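Long-range contacts in phenyl-3-pyruvate decarboxylase (Azospirillum brasilense, PDB 2NXW), which uses thiamine diphosphate and magnesium to decarboxylate indole-3-pyruvate to indole-3-acetaldehyde in auxin biosynthesis, and also acts on phenylpyruvate: residues Asn476-Glu480 and Ile540-Leu545; Ile379-Asn384 and Thr406-Ile411; Trp497-Ala503 and Phe533-Glu537. All blocks are in the same frame, centred on the assembly; numbering follows the deposited sequence.

Contact 1 (Asn476-Glu480 and Ile540-Leu545); sequences NASWE and IPRGVL. With MG (magnesium ion), chain C; TPP (thiamine diphosphate), chain E.
Arg542 reaches across to the carbonyl of Ala477, in the loop that carries the magnesium and diphosphate ligands at the C-terminal ends of the strands of a parallel sheet, the thiamine diphosphate-binding fold of this enzyme family. Its chain runs extended from CG to NE, and the guanidinium grips the single oxygen side-on: NE to Ala477 O is 3.0 Å and NH2 to Ala477 O is 2.9 Å. The NH2 donor lies in the carbonyl plane, whereas NE stands 48° out of it. Glu480 lies beside the Arg542 stem and oblique to it, OE1 3.8 Å from Arg542 CB. The carboxylate and guanidinium planes are nearly parallel, 12° apart, yet the charged atoms stay 5.5 Å apart (Glu480 OE1 to Arg542 NE). CG of Glu480 sits anti to the backbone N (chi1 -162°) and the chain bends at chi2, which brings OE2 within 2.7 Å of Gly543 N, the donor well above the carboxylate plane. OE1 takes the Ser478 hydroxyl on its anti side and pairs with Arg483. Leu545 CD2 packs at 3.7 Å against Glu480 CG, the side chains crossing at about a right angle. The gripped loop completes the cofactor site: Asn476 OD1 and Ser478 O bind magnesium with Asp449, two diphosphate oxygens and a water, and Asn476 ND2 donates to TPP O1B at 3.2 Å, as Glu480 N does at 2.9 Å.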
loop_
_atom_site.group_PDB
_atom_site.type_symbol
_atom_site.label_atom_id
_atom_site.label_comp_id
_atom_site.label_asym_id
_atom_site.label_seq_id
_atom_site.Cartn_x
_atom_site.Cartn_y
_atom_site.Cartn_z
ATOM N N ASN A 476 -30.495 28.417 -1.546
ATOM C CA ASN A 476 -31.020 28.152 -2.881
ATOM C C ASN A 476 -31.674 26.766 -2.945
ATOM O O ASN A 476 -31.997 26.288 -4.030
ATOM C CB ASN A 476 -29.931 28.303 -3.975
ATOM C CG ASN A 476 -28.628 27.553 -3.660
ATOM O OD1 ASN A 476 -28.601 26.629 -2.852
ATOM N ND2 ASN A 476 -27.551 27.946 -4.336
ATOM N N ALA A 477 -31.923 26.150 -1.785
ATOM C CA ALA A 477 -32.547 24.817 -1.710
ATOM C C ALA A 477 -31.858 23.933 -2.734
ATOM O O ALA A 477 -32.500 23.269 -3.564
ATOM C CB ALA A 477 -34.044 24.918 -2.018
ATOM N N SER A 478 -30.536 23.903 -2.646
ATOM C CA SER A 478 -29.755 23.182 -3.632
ATOM C C SER A 478 -28.299 23.015 -3.259
ATOM O O SER A 478 -27.728 23.836 -2.531
ATOM C CB SER A 478 -29.802 23.997 -4.936
ATOM O OG SER A 478 -29.027 23.433 -5.979
ATOM N N TRP A 479 -27.703 21.937 -3.763
ATOM C CA TRP A 479 -26.259 21.740 -3.649
ATOM C C TRP A 479 -25.895 22.319 -5.023
ATOM O O TRP A 479 -25.614 21.588 -5.987
ATOM C CB TRP A 479 -25.917 20.252 -3.590
ATOM C CG TRP A 479 -26.048 19.627 -2.233
ATOM C CD1 TRP A 479 -25.788 20.209 -1.007
ATOM C CD2 TRP A 479 -26.406 18.270 -1.958
ATOM N NE1 TRP A 479 -25.967 19.287 -0.002
ATOM C CE2 TRP A 479 -26.346 18.092 -0.556
ATOM C CE3 TRP A 479 -26.773 17.184 -2.764
ATOM C CZ2 TRP A 479 -26.639 16.875 0.057
ATOM C CZ3 TRP A 479 -27.064 15.980 -2.162
ATOM C CH2 TRP A 479 -26.997 15.828 -0.762
ATOM N N GLU A 480 -25.923 23.644 -5.119
ATOM C CA GLU A 480 -25.742 24.314 -6.396
ATOM C C GLU A 480 -24.416 24.128 -7.104
ATOM O O GLU A 480 -24.382 24.045 -8.330
ATOM C CB GLU A 480 -26.079 25.804 -6.256
ATOM C CG GLU A 480 -26.356 26.543 -7.588
ATOM C CD GLU A 480 -27.609 26.072 -8.335
ATOM O OE1 GLU A 480 -28.479 25.385 -7.751
ATOM O OE2 GLU A 480 -27.717 26.417 -9.536
ATOM N N ILE A 540 -32.313 32.469 -2.630
ATOM C CA ILE A 540 -31.714 32.687 -3.944
ATOM C C ILE A 540 -32.235 31.620 -4.899
ATOM O O ILE A 540 -32.307 30.454 -4.534
ATOM C CB ILE A 540 -30.178 32.542 -3.857
ATOM C CG1 ILE A 540 -29.621 33.554 -2.858
ATOM C CG2 ILE A 540 -29.533 32.725 -5.239
ATOM C CD1 ILE A 540 -28.123 33.362 -2.565
ATOM N N PRO A 541 -32.615 32.007 -6.128
ATOM C CA PRO A 541 -33.108 30.975 -7.046
ATOM C C PRO A 541 -31.989 30.036 -7.517
ATOM O O PRO A 541 -30.810 30.403 -7.535
ATOM C CB PRO A 541 -33.658 31.781 -8.231
ATOM C CG PRO A 541 -33.919 33.147 -7.673
ATOM C CD PRO A 541 -32.780 33.358 -6.697
ATOM N N ARG A 542 -32.367 28.817 -7.890
ATOM C CA ARG A 542 -31.401 27.881 -8.439
ATOM C C ARG A 542 -30.969 28.434 -9.798
ATOM O O ARG A 542 -31.747 29.135 -10.473
ATOM C CB ARG A 542 -32.036 26.507 -8.625
ATOM C CG ARG A 542 -32.385 25.835 -7.322
ATOM C CD ARG A 542 -33.164 24.573 -7.570
ATOM N NE ARG A 542 -33.592 23.951 -6.324
ATOM C CZ ARG A 542 -34.610 23.106 -6.228
ATOM N NH1 ARG A 542 -35.302 22.773 -7.313
ATOM N NH2 ARG A 542 -34.963 22.623 -5.051
ATOM N N GLY A 543 -29.737 28.142 -10.194
ATOM C CA GLY A 543 -29.246 28.616 -11.480
ATOM C C GLY A 543 -28.637 30.010 -11.447
ATOM O O GLY A 543 -28.113 30.484 -12.457
ATOM N N VAL A 544 -28.696 30.672 -10.294
ATOM C CA VAL A 544 -28.154 32.024 -10.156
ATOM C C VAL A 544 -26.855 31.911 -9.378
ATOM O O VAL A 544 -26.852 31.507 -8.215
ATOM C CB VAL A 544 -29.165 32.926 -9.428
ATOM C CG1 VAL A 544 -28.652 34.361 -9.363
ATOM C CG2 VAL A 544 -30.508 32.882 -10.182
ATOM N N LEU A 545 -25.759 32.266 -10.037
ATOM C CA LEU A 545 -24.419 32.131 -9.472
ATOM C C LEU A 545 -23.651 33.431 -9.335
ATOM O O LEU A 545 -23.944 34.417 -10.005
ATOM C CB LEU A 545 -23.591 31.209 -10.378
ATOM C CG LEU A 545 -24.292 29.959 -10.899
ATOM C CD1 LEU A 545 -23.381 29.222 -11.870
ATOM C CD2 LEU A 545 -24.669 29.065 -9.728
HETATM MG MG MG C . -27.122 25.700 -1.723
HETATM N "N1'" TPP E . -19.232 16.683 1.661
HETATM C "C2'" TPP E . -18.302 17.448 2.255
HETATM C CM2 TPP E . -18.019 17.266 3.738
HETATM N "N3'" TPP E . -17.618 18.360 1.557
HETATM C "C4'" TPP E . -17.828 18.559 0.225
HETATM N "N4'" TPP E . -17.053 19.454 -0.448
HETATM C "C5'" TPP E . -18.855 17.812 -0.439
HETATM C "C6'" TPP E . -19.534 16.844 0.328
HETATM C "C7'" TPP E . -19.199 18.001 -1.934
HETATM N N3 TPP E . -19.812 19.368 -2.266
HETATM C C2 TPP E . -19.019 20.310 -2.783
HETATM S S1 TPP E . -20.090 21.673 -3.053
HETATM C C5 TPP E . -21.571 20.915 -2.477
HETATM C C4 TPP E . -21.156 19.637 -2.110
HETATM C CM4 TPP E . -22.165 18.601 -1.544
HETATM C C6 TPP E . -22.899 21.560 -2.431
HETATM C C7 TPP E . -22.882 22.695 -1.390
HETATM O O7 TPP E . -24.224 23.090 -1.260
HETATM P PA TPP E . -24.377 24.457 -0.476
HETATM O O1A TPP E . -23.739 24.432 0.910
HETATM O O2A TPP E . -25.887 24.675 -0.389
HETATM O O3A TPP E . -23.740 25.675 -1.282
HETATM P PB TPP E . -24.089 25.917 -2.881
HETATM O O1B TPP E . -25.590 25.742 -3.124
HETATM O O2B TPP E . -23.609 27.373 -3.145
HETATM O O3B TPP E . -23.275 24.968 -3.748
HETATM O O HOH W 1 -28.293 29.468 -6.832
HETATM O O HOH W 2 -34.234 27.917 -4.748
HETATM O O HOH W 3 -26.443 27.643 -1.175
#

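Contact 2 (Ile379-Asn384 and Thr406-Ile411); sequences IARAVN and TAMDMI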
loop_
_atom_site.group_PDB
_atom_site.type_symbol
_atom_site.label_atom_id
_atom_site.label_comp_id
_atom_site.label_asym_id
_atom_site.label_seq_id
_atom_site.Cartn_x
_atom_site.Cartn_y
_atom_site.Cartn_z
ATOM N N ILE A 379 -25.589 40.154 -2.670
ATOM C CA ILE A 379 -25.115 40.017 -1.299
ATOM C C ILE A 379 -23.733 40.667 -1.202
ATOM O O ILE A 379 -23.445 41.377 -0.241
ATOM C CB ILE A 379 -25.082 38.533 -0.881
ATOM C CG1 ILE A 379 -26.508 37.976 -0.894
ATOM C CG2 ILE A 379 -24.473 38.397 0.529
ATOM C CD1 ILE A 379 -26.577 36.465 -0.670
ATOM N N ALA A 380 -22.885 40.469 -2.210
ATOM C CA ALA A 380 -21.574 41.104 -2.198
ATOM C C ALA A 380 -21.743 42.631 -2.232
ATOM O O ALA A 380 -21.064 43.352 -1.502
ATOM C CB ALA A 380 -20.739 40.634 -3.394
ATOM N N ARG A 381 -22.653 43.131 -3.065
ATOM C CA ARG A 381 -22.858 44.576 -3.133
ATOM C C ARG A 381 -23.375 45.124 -1.811
ATOM O O ARG A 381 -22.977 46.216 -1.401
ATOM C CB ARG A 381 -23.839 44.952 -4.252
ATOM C CG ARG A 381 -23.280 44.783 -5.657
ATOM C CD ARG A 381 -24.349 45.092 -6.712
ATOM N NE ARG A 381 -24.139 44.317 -7.933
ATOM C CZ ARG A 381 -23.163 44.537 -8.808
ATOM N NH1 ARG A 381 -22.298 45.524 -8.616
ATOM N NH2 ARG A 381 -23.037 43.751 -9.867
ATOM N N ALA A 382 -24.246 44.376 -1.135
ATOM C CA ALA A 382 -24.798 44.861 0.135
ATOM C C ALA A 382 -23.695 45.040 1.165
ATOM O O ALA A 382 -23.623 46.060 1.855
ATOM C CB ALA A 382 -25.854 43.898 0.657
ATOM N N VAL A 383 -22.831 44.040 1.261
ATOM C CA VAL A 383 -21.722 44.064 2.202
ATOM C C VAL A 383 -20.757 45.184 1.848
ATOM O O VAL A 383 -20.363 45.968 2.710
ATOM C CB VAL A 383 -20.988 42.686 2.198
ATOM C CG1 VAL A 383 -19.590 42.792 2.832
ATOM C CG2 VAL A 383 -21.841 41.650 2.932
ATOM N N ASN A 384 -20.400 45.283 0.572
ATOM C CA ASN A 384 -19.449 46.300 0.138
ATOM C C ASN A 384 -19.975 47.717 0.293
ATOM O O ASN A 384 -19.208 48.616 0.626
ATOM C CB ASN A 384 -19.016 46.044 -1.309
ATOM C CG ASN A 384 -18.242 44.743 -1.461
ATOM O OD1 ASN A 384 -17.725 44.196 -0.486
ATOM N ND2 ASN A 384 -18.145 44.247 -2.698
ATOM N N THR A 406 -18.549 33.953 -3.860
ATOM C CA THR A 406 -19.122 35.277 -3.674
ATOM C C THR A 406 -18.222 36.104 -2.751
ATOM O O THR A 406 -18.013 37.298 -2.981
ATOM C CB THR A 406 -20.506 35.187 -3.043
ATOM O OG1 THR A 406 -21.343 34.345 -3.851
ATOM C CG2 THR A 406 -21.136 36.568 -2.969
ATOM N N ALA A 407 -17.686 35.465 -1.713
ATOM C CA ALA A 407 -16.809 36.155 -0.764
ATOM C C ALA A 407 -15.556 36.703 -1.431
ATOM O O ALA A 407 -14.977 37.681 -0.947
ATOM C CB ALA A 407 -16.437 35.216 0.381
ATOM N N MET A 408 -15.131 36.087 -2.532
ATOM C CA MET A 408 -13.950 36.581 -3.239
ATOM C C MET A 408 -14.178 38.022 -3.694
ATOM O O MET A 408 -13.216 38.767 -3.909
ATOM C CB MET A 408 -13.641 35.708 -4.463
ATOM C CG MET A 408 -13.191 34.284 -4.146
ATOM S SD MET A 408 -11.633 34.244 -3.221
ATOM C CE MET A 408 -10.485 34.806 -4.453
ATOM N N ASP A 409 -15.445 38.414 -3.841
ATOM C CA ASP A 409 -15.777 39.768 -4.269
ATOM C C ASP A 409 -16.287 40.665 -3.147
ATOM O O ASP A 409 -16.919 41.696 -3.392
ATOM C CB ASP A 409 -16.790 39.730 -5.423
ATOM C CG ASP A 409 -16.157 39.293 -6.728
ATOM O OD1 ASP A 409 -14.954 39.562 -6.916
ATOM O OD2 ASP A 409 -16.862 38.691 -7.564
ATOM N N MET A 410 -16.003 40.269 -1.907
ATOM C CA MET A 410 -16.402 41.065 -0.748
ATOM C C MET A 410 -15.189 41.724 -0.110
ATOM O O MET A 410 -14.130 41.114 -0.004
ATOM C CB MET A 410 -17.076 40.181 0.299
ATOM C CG MET A 410 -18.497 39.817 -0.040
ATOM S SD MET A 410 -19.175 38.740 1.241
ATOM C CE MET A 410 -20.782 38.406 0.549
ATOM N N ILE A 411 -15.347 42.978 0.305
ATOM C CA ILE A 411 -14.265 43.689 0.976
ATOM C C ILE A 411 -14.200 43.114 2.395
ATOM O O ILE A 411 -15.198 43.113 3.107
ATOM C CB ILE A 411 -14.566 45.194 1.045
ATOM C CG1 ILE A 411 -14.715 45.746 -0.377
ATOM C CG2 ILE A 411 -13.449 45.912 1.796
ATOM C CD1 ILE A 411 -15.272 47.158 -0.434
#
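Asn384 meets the backbone of Asp409-Ile411 with both ends of its amide, and this polar pair closes one end of an otherwise apolar interface. Ile411 N donates to Asn384 OD1 at 2.8 Å with a nearly straight N-H...O angle of 168°, tilted somewhat from the carbonyl plane of the amide. Asn384 ND2 in turn donates a hydrogen bond to Asp409 O at 2.9 Å, an acceptor that lies in the amide plane. Two bonds at opposite ends thus fix the rotation of this buried amide, whose ND2 also reaches Pro364 O.

Met410 can be traced outward along its side chain. CB passes beside Asn384 OD1 at 4.1 Å. CG then lies against Ala380, 4.0 Å from its CA. Beyond CG the chain is fully extended (chi2 179°, chi3 -177°): SD carries it on, and the terminal methyl CE ends 3.7 Å from Ile379 CG2; there CE also touches Ala380 CA and, more loosely, Val383 CG2, the Val383 side chain crossing Met410 at about a right angle. The small Ala380 lets the backbones come close, with 5.4 Å between Ala380 CA and Met410 CA, while its CB meets Thr406 CG2 at 4.1 Å.

Helix 376-388 is thereby joined to residues of helix 402-407 and the type I turn Ala407-Met410. Ile379 and Val383 also pack on Ile472 of strand 470-475 and on Leu519 and Leu523 of helix 516-528, while Thr406 rests on Phe474, placing the helix against the parallel sheet that contains strand 470-475.

Contact 3 (Trp497-Ala503 and Phe533-Glu537); sequences WRFADMA and FQLIE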
loop_
_atom_site.group_PDB
_atom_site.type_symbol
_atom_site.label_atom_id
_atom_site.label_comp_id
_atom_site.label_asym_id
_atom_site.label_seq_id
_atom_site.Cartn_x
_atom_site.Cartn_y
_atom_site.Cartn_z
ATOM N N TRP A 497 -35.910 24.433 4.011
ATOM C CA TRP A 497 -35.661 24.400 5.455
ATOM C C TRP A 497 -35.813 25.873 5.848
ATOM O O TRP A 497 -35.232 26.748 5.194
ATOM C CB TRP A 497 -34.232 23.941 5.773
ATOM C CG TRP A 497 -33.932 22.503 5.456
ATOM C CD1 TRP A 497 -34.075 21.874 4.240
ATOM C CD2 TRP A 497 -33.328 21.543 6.335
ATOM N NE1 TRP A 497 -33.583 20.587 4.313
ATOM C CE2 TRP A 497 -33.119 20.358 5.584
ATOM C CE3 TRP A 497 -32.935 21.573 7.682
ATOM C CZ2 TRP A 497 -32.534 19.216 6.138
ATOM C CZ3 TRP A 497 -32.349 20.433 8.236
ATOM C CH2 TRP A 497 -32.155 19.272 7.458
ATOM N N ARG A 498 -36.601 26.151 6.886
ATOM C CA ARG A 498 -36.817 27.531 7.326
ATOM C C ARG A 498 -35.786 27.848 8.403
ATOM O O ARG A 498 -36.082 27.835 9.596
ATOM C CB ARG A 498 -38.232 27.701 7.878
ATOM C CG ARG A 498 -39.319 27.860 6.820
ATOM C CD ARG A 498 -39.542 26.619 6.001
ATOM N NE ARG A 498 -40.020 25.514 6.826
ATOM C CZ ARG A 498 -40.616 24.428 6.350
ATOM N NH1 ARG A 498 -41.010 23.477 7.182
ATOM N NH2 ARG A 498 -40.827 24.304 5.046
ATOM N N PHE A 499 -34.569 28.123 7.964
ATOM C CA PHE A 499 -33.470 28.367 8.888
ATOM C C PHE A 499 -33.664 29.575 9.796
ATOM O O PHE A 499 -33.394 29.491 11.004
ATOM C CB PHE A 499 -32.165 28.492 8.095
ATOM C CG PHE A 499 -31.791 27.241 7.321
ATOM C CD1 PHE A 499 -31.357 26.093 7.981
ATOM C CD2 PHE A 499 -31.817 27.242 5.926
ATOM C CE1 PHE A 499 -30.937 24.958 7.260
ATOM C CE2 PHE A 499 -31.405 26.114 5.199
ATOM C CZ PHE A 499 -30.961 24.978 5.866
ATOM N N ALA A 500 -34.138 30.685 9.236
ATOM C CA ALA A 500 -34.356 31.880 10.050
ATOM C C ALA A 500 -35.329 31.563 11.177
ATOM O O ALA A 500 -35.141 32.036 12.303
ATOM C CB ALA A 500 -34.886 33.032 9.197
ATOM N N ASP A 501 -36.366 30.777 10.881
ATOM C CA ASP A 501 -37.358 30.394 11.889
ATOM C C ASP A 501 -36.784 29.512 12.994
ATOM O O ASP A 501 -37.393 29.349 14.053
ATOM C CB ASP A 501 -38.518 29.622 11.255
ATOM C CG ASP A 501 -39.445 30.493 10.424
ATOM O OD1 ASP A 501 -39.362 31.740 10.493
ATOM O OD2 ASP A 501 -40.282 29.897 9.702
ATOM N N MET A 502 -35.629 28.905 12.746
ATOM C CA MET A 502 -35.025 28.038 13.744
ATOM C C MET A 502 -33.995 28.759 14.610
ATOM O O MET A 502 -33.530 28.211 15.606
ATOM C CB MET A 502 -34.371 26.842 13.040
ATOM C CG MET A 502 -35.363 26.000 12.251
ATOM S SD MET A 502 -34.563 24.679 11.261
ATOM C CE MET A 502 -34.229 23.514 12.509
ATOM N N ALA A 503 -33.662 29.996 14.248
ATOM C CA ALA A 503 -32.652 30.741 14.993
ATOM C C ALA A 503 -33.008 31.034 16.441
ATOM O O ALA A 503 -32.142 30.953 17.317
ATOM C CB ALA A 503 -32.326 32.052 14.276
ATOM N N PHE A 533 -26.306 36.266 18.034
ATOM C CA PHE A 533 -25.924 36.046 16.643
ATOM C C PHE A 533 -27.082 36.474 15.744
ATOM O O PHE A 533 -28.252 36.434 16.138
ATOM C CB PHE A 533 -25.500 34.577 16.392
ATOM C CG PHE A 533 -26.632 33.582 16.320
ATOM C CD1 PHE A 533 -27.409 33.481 15.167
ATOM C CD2 PHE A 533 -26.876 32.698 17.370
ATOM C CE1 PHE A 533 -28.409 32.514 15.061
ATOM C CE2 PHE A 533 -27.877 31.721 17.277
ATOM C CZ PHE A 533 -28.647 31.634 16.108
ATOM N N GLN A 534 -26.728 36.922 14.549
ATOM C CA GLN A 534 -27.708 37.402 13.589
ATOM C C GLN A 534 -27.634 36.546 12.342
ATOM O O GLN A 534 -26.605 36.517 11.671
ATOM C CB GLN A 534 -27.402 38.852 13.229
ATOM C CG GLN A 534 -27.361 39.792 14.432
ATOM C CD GLN A 534 -28.724 40.008 15.044
ATOM O OE1 GLN A 534 -29.675 40.373 14.346
ATOM N NE2 GLN A 534 -28.832 39.784 16.354
ATOM N N LEU A 535 -28.728 35.859 12.046
ATOM C CA LEU A 535 -28.788 34.985 10.885
ATOM C C LEU A 535 -29.694 35.580 9.810
ATOM O O LEU A 535 -30.892 35.774 10.023
ATOM C CB LEU A 535 -29.309 33.609 11.309
ATOM C CG LEU A 535 -29.513 32.577 10.193
ATOM C CD1 LEU A 535 -28.186 32.288 9.519
ATOM C CD2 LEU A 535 -30.104 31.300 10.777
ATOM N N ILE A 536 -29.103 35.898 8.669
ATOM C CA ILE A 536 -29.856 36.432 7.539
ATOM C C ILE A 536 -29.958 35.289 6.531
ATOM O O ILE A 536 -28.950 34.883 5.943
ATOM C CB ILE A 536 -29.134 37.632 6.877
ATOM C CG1 ILE A 536 -28.962 38.771 7.896
ATOM C CG2 ILE A 536 -29.958 38.128 5.664
ATOM C CD1 ILE A 536 -28.060 39.897 7.402
ATOM N N GLU A 537 -31.168 34.770 6.355
ATOM C CA GLU A 537 -31.409 33.671 5.424
ATOM C C GLU A 537 -31.843 34.290 4.102
ATOM O O GLU A 537 -33.001 34.703 3.952
ATOM C CB GLU A 537 -32.495 32.752 5.984
ATOM C CG GLU A 537 -32.801 31.581 5.068
ATOM C CD GLU A 537 -33.991 30.772 5.518
ATOM O OE1 GLU A 537 -34.835 31.287 6.289
ATOM O OE2 GLU A 537 -34.092 29.607 5.078
HETATM O O HOH W 4 -37.073 30.671 7.913
#
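Ala500 and Glu537 bring the backbones closest, their CA atoms 5.8 Å apart, where a short, weakly bonded helix of about residues 499-502 lies beside strand 534-539. Glu537 spans the gap with a straight chain: CG is anti to the backbone N (chi1 -180°) and the chain continues extended, so that the carboxylate arrives at the first turn of the helix. There OE1 receives Ala500 N at 3.1 Å, a fairly straight bond of 165°, and OE2 receives Phe499 N at 3.3 Å. Both N-H groups approach from well above the carboxylate plane. OE2 has further partners in Asn475 ND2 and Arg512, and a water bridges OE1 to Asp501 N. This buried charge is therefore met by amide donors, a water and a cation, which would be expected to stabilise its ionised form. The Phe499 ring turns its edge to the carboxylate, with CD2 3.4 Å from OE2 of Glu537 and the two planes 69° apart. The strand belongs to the parallel sheet of the C-terminal thiamine diphosphate-binding domain, between strands 470-475 and 509-513. A glutamine in place of Glu537 would probably weaken the hold on Phe499 N and Ala500 N and leave Arg512 without its charged mate. Farther back along the strand, Leu535 points at the helix and lays CD2 against Phe499 O at 3.8 Å and Ala503 CB at 4.2 Å. Phe533 CE1 touches Ala503 CB at 4.0 Å. Trp497 and Arg498 extend the segment to a second subunit, where Arg463 of that subunit makes a cation-pi contact with the Trp497 ring.

How the contacts relate
Contact 1 includes part of the cofactor and magnesium site, while contacts 2 and 3 lie away from it, their centres each about 17 Å from its own and about 20 Å from each other. Contact 2 touches contact 1 directly, Ile540 CD1 packing on Ile379 CD1 at 4.0 Å, and Thr406 has its side chain about 7 Å from thiamine diphosphate. Contact 3 is nested in the chain loop that contact 1 closes; strand 534-539 runs from one to the other. Its Phe499 side chain lies about 8 Å from the magnesium ion and about 4 Å from that of the metal ligand Asp449. Contacts 2 and 3 do not touch, their nearest atoms being about 7 Å apart.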